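Local coordinates for ABC transporter sugar binding protein (Xanthomonas axonopodis pv. citri, PDB 3UOR) that probably binds maltose or related sugars in the periplasm and delivers them to an ABC transporter for uptake, at residues 112-116 against 322-326. Residues are numbered along the deposited sequence; the frame is centred on the assembly and turned at random.
Sequences RSKIV and EYLSQ
The hydroxyl of Ser113 donates a hydrogen bond to the carboxylate of Glu322, with OG 2.6 Å from OE2; OG approaches on the anti side, 25° out of the carboxylate plane. Glu322 suits the place because its long chain, with CG anti to the backbone N (chi1 -165°) and extended beyond, carries the carboxylate from the helix to the loop. Ile115, branched and apolar, lies across that chain at about a right angle and covers its aliphatic part: CB rests 3.7 Å from Glu322 CG, while CD1 reaches Gln326 NE2 at 3.6 Å. Val116, compact and branched, sets CG2 against Ser325 CB at 3.8 Å; the Ser325 hydroxyl itself bonds back to Ile321 O. Behind this first shell, Ser113 OG accepts a nearly straight bond (171°) from Val116 N, an ST motif that helps to orient the hydroxyl toward Glu322. A water that accepts a hydrogen bond from Lys114 N makes a weak one to Glu322 OE2, as does Trp318 NE1, and Arg343 ties Ile115 O to Ser325 O. The contact thus joins the loop after helix 107-111 to the end of helix 314-324 and the turn into helix 327-337. Serine's small hydroxyl can accept and donate at once, which probably polarises it and strengthens its short bond to a carboxylate that is most likely ionised.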
ATOM      1  N   ARG A 112      -8.177 -11.863 -23.467  1.00 38.65           N
ATOM      2  CA  ARG A 112      -8.885 -11.373 -24.645  1.00 33.95           C
ATOM      3  C   ARG A 112      -8.888  -9.858 -24.717  1.00 45.02           C
ATOM      4  O   ARG A 112      -9.560  -9.283 -25.566  1.00 43.95           O
ATOM      5  CB  ARG A 112     -10.314 -11.887 -24.629  1.00 41.16           C
ATOM      6  CG  ARG A 112     -10.370 -13.425 -24.648  1.00 45.72           C
ATOM      7  CD  ARG A 112     -11.790 -13.946 -24.757  1.00 44.95           C
ATOM      8  NE  ARG A 112     -11.864 -15.335 -25.238  1.00 51.36           N
ATOM      9  CZ  ARG A 112     -12.950 -16.105 -25.118  1.00 62.11           C
ATOM     10  NH1 ARG A 112     -14.041 -15.630 -24.518  1.00 60.64           N
ATOM     11  NH2 ARG A 112     -12.950 -17.353 -25.581  1.00 63.90           N
ATOM     12  N   SER A 113      -8.161  -9.202 -23.812  1.00 43.64           N
ATOM     13  CA  SER A 113      -8.180  -7.745 -23.771  1.00 43.63           C
ATOM     14  C   SER A 113      -6.886  -7.172 -24.303  1.00 41.89           C
ATOM     15  O   SER A 113      -5.797  -7.511 -23.821  1.00 55.21           O
ATOM     16  CB  SER A 113      -8.410  -7.233 -22.347  1.00 46.51           C
ATOM     17  OG  SER A 113      -8.186  -5.831 -22.289  1.00 34.22           O
ATOM     18  N   LYS A 114      -7.015  -6.304 -25.295  1.00 45.32           N
ATOM     19  CA  LYS A 114      -5.879  -5.559 -25.818  1.00 56.07           C
ATOM     20  C   LYS A 114      -5.387  -4.587 -24.752  1.00 50.78           C
ATOM     21  O   LYS A 114      -4.185  -4.469 -24.504  1.00 45.11           O
ATOM     22  CB  LYS A 114      -6.292  -4.777 -27.066  1.00 66.83           C
ATOM     23  CG  LYS A 114      -5.152  -4.012 -27.733  1.00 83.40           C
ATOM     24  CD  LYS A 114      -4.188  -4.959 -28.451  1.00 97.50           C
ATOM     25  CE  LYS A 114      -3.077  -4.196 -29.181  1.00101.29           C
ATOM     26  NZ  LYS A 114      -3.599  -3.168 -30.130  1.00100.40           N
ATOM     27  N   ILE A 115      -6.334  -3.905 -24.114  1.00 44.41           N
ATOM     28  CA  ILE A 115      -6.014  -2.824 -23.194  1.00 40.49           C
ATOM     29  C   ILE A 115      -5.261  -3.318 -21.949  1.00 41.34           C
ATOM     30  O   ILE A 115      -4.261  -2.752 -21.560  1.00 41.29           O
ATOM     31  CB  ILE A 115      -7.276  -2.037 -22.794  1.00 40.91           C
ATOM     32  CG1 ILE A 115      -7.665  -1.070 -23.923  1.00 41.70           C
ATOM     33  CG2 ILE A 115      -7.036  -1.251 -21.503  1.00 41.03           C
ATOM     34  CD1 ILE A 115      -9.160  -0.795 -23.966  1.00 38.06           C
ATOM     35  N   VAL A 116      -5.721  -4.412 -21.372  1.00 35.43           N
ATOM     36  CA  VAL A 116      -5.114  -4.954 -20.175  1.00 33.64           C
ATOM     37  C   VAL A 116      -4.058  -5.993 -20.482  1.00 38.56           C
ATOM     38  O   VAL A 116      -4.353  -7.170 -20.677  1.00 38.21           O
ATOM     39  CB  VAL A 116      -6.172  -5.572 -19.276  1.00 36.87           C
ATOM     40  CG1 VAL A 116      -5.533  -6.071 -17.965  1.00 35.70           C
ATOM     41  CG2 VAL A 116      -7.262  -4.550 -19.008  1.00 37.22           C
ATOM     42  N   GLU A 322     -11.976  -2.495 -17.885  1.00 39.44           N
ATOM     43  CA  GLU A 322     -11.029  -2.258 -18.949  1.00 41.81           C
ATOM     44  C   GLU A 322     -10.874  -0.767 -19.168  1.00 40.66           C
ATOM     45  O   GLU A 322      -9.758  -0.281 -19.316  1.00 42.74           O
ATOM     46  CB  GLU A 322     -11.520  -2.923 -20.230  1.00 43.81           C
ATOM     47  CG  GLU A 322     -10.452  -3.047 -21.282  1.00 50.48           C
ATOM     48  CD  GLU A 322     -10.968  -3.726 -22.537  1.00 52.76           C
ATOM     49  OE1 GLU A 322     -11.787  -3.110 -23.246  1.00 58.86           O
ATOM     50  OE2 GLU A 322     -10.552  -4.864 -22.812  1.00 42.04           O
ATOM     51  N   TYR A 323     -11.995  -0.046 -19.180  1.00 36.62           N
ATOM     52  CA  TYR A 323     -11.982   1.412 -19.320  1.00 36.59           C
ATOM     53  C   TYR A 323     -11.127   2.038 -18.218  1.00 48.03           C
ATOM     54  O   TYR A 323     -10.282   2.895 -18.485  1.00 45.31           O
ATOM     55  CB  TYR A 323     -13.408   1.971 -19.267  1.00 38.97           C
ATOM     56  CG  TYR A 323     -13.491   3.486 -19.217  1.00 46.00           C
ATOM     57  CD1 TYR A 323     -13.453   4.247 -20.378  1.00 46.81           C
ATOM     58  CD2 TYR A 323     -13.617   4.147 -18.006  1.00 48.12           C
ATOM     59  CE1 TYR A 323     -13.530   5.634 -20.326  1.00 47.64           C
ATOM     60  CE2 TYR A 323     -13.687   5.528 -17.938  1.00 50.71           C
ATOM     61  CZ  TYR A 323     -13.642   6.266 -19.094  1.00 55.54           C
ATOM     62  OH  TYR A 323     -13.712   7.639 -19.004  1.00 55.28           O
ATOM     63  N   LEU A 324     -11.337   1.588 -16.982  1.00 43.24           N
ATOM     64  CA  LEU A 324     -10.596   2.119 -15.845  1.00 42.83           C
ATOM     65  C   LEU A 324      -9.150   1.652 -15.881  1.00 39.23           C
ATOM     66  O   LEU A 324      -8.326   2.140 -15.114  1.00 39.62           O
ATOM     67  CB  LEU A 324     -11.253   1.715 -14.530  1.00 38.32           C
ATOM     68  CG  LEU A 324     -12.600   2.388 -14.285  1.00 42.35           C
ATOM     69  CD1 LEU A 324     -13.220   1.868 -12.999  1.00 39.99           C
ATOM     70  CD2 LEU A 324     -12.425   3.901 -14.239  1.00 34.01           C
ATOM     71  N   SER A 325      -8.850   0.714 -16.783  1.00 36.26           N
ATOM     72  CA  SER A 325      -7.472   0.264 -16.998  1.00 29.23           C
ATOM     73  C   SER A 325      -6.750   0.989 -18.145  1.00 38.15           C
ATOM     74  O   SER A 325      -5.574   0.720 -18.399  1.00 38.44           O
ATOM     75  CB  SER A 325      -7.428  -1.236 -17.256  1.00 23.54           C
ATOM     76  OG  SER A 325      -8.081  -1.945 -16.230  1.00 30.53           O
ATOM     77  N   GLN A 326      -7.444   1.884 -18.843  1.00 37.15           N
ATOM     78  CA  GLN A 326      -6.810   2.669 -19.914  1.00 34.26           C
ATOM     79  C   GLN A 326      -5.840   3.717 -19.372  1.00 34.71           C
ATOM     80  O   GLN A 326      -6.173   4.483 -18.457  1.00 38.49           O
ATOM     81  CB  GLN A 326      -7.875   3.340 -20.782  1.00 32.71           C
ATOM     82  CG  GLN A 326      -8.786   2.334 -21.531  1.00 39.30           C
ATOM     83  CD  GLN A 326      -9.881   3.044 -22.309  1.00 48.68           C
ATOM     84  OE1 GLN A 326      -9.959   4.266 -22.299  1.00 54.29           O
ATOM     85  NE2 GLN A 326     -10.728   2.277 -22.989  1.00 48.70           N
TER
HETATM   86  O   HOH W   1      -9.174  -5.057 -25.936  1.00 79.21           O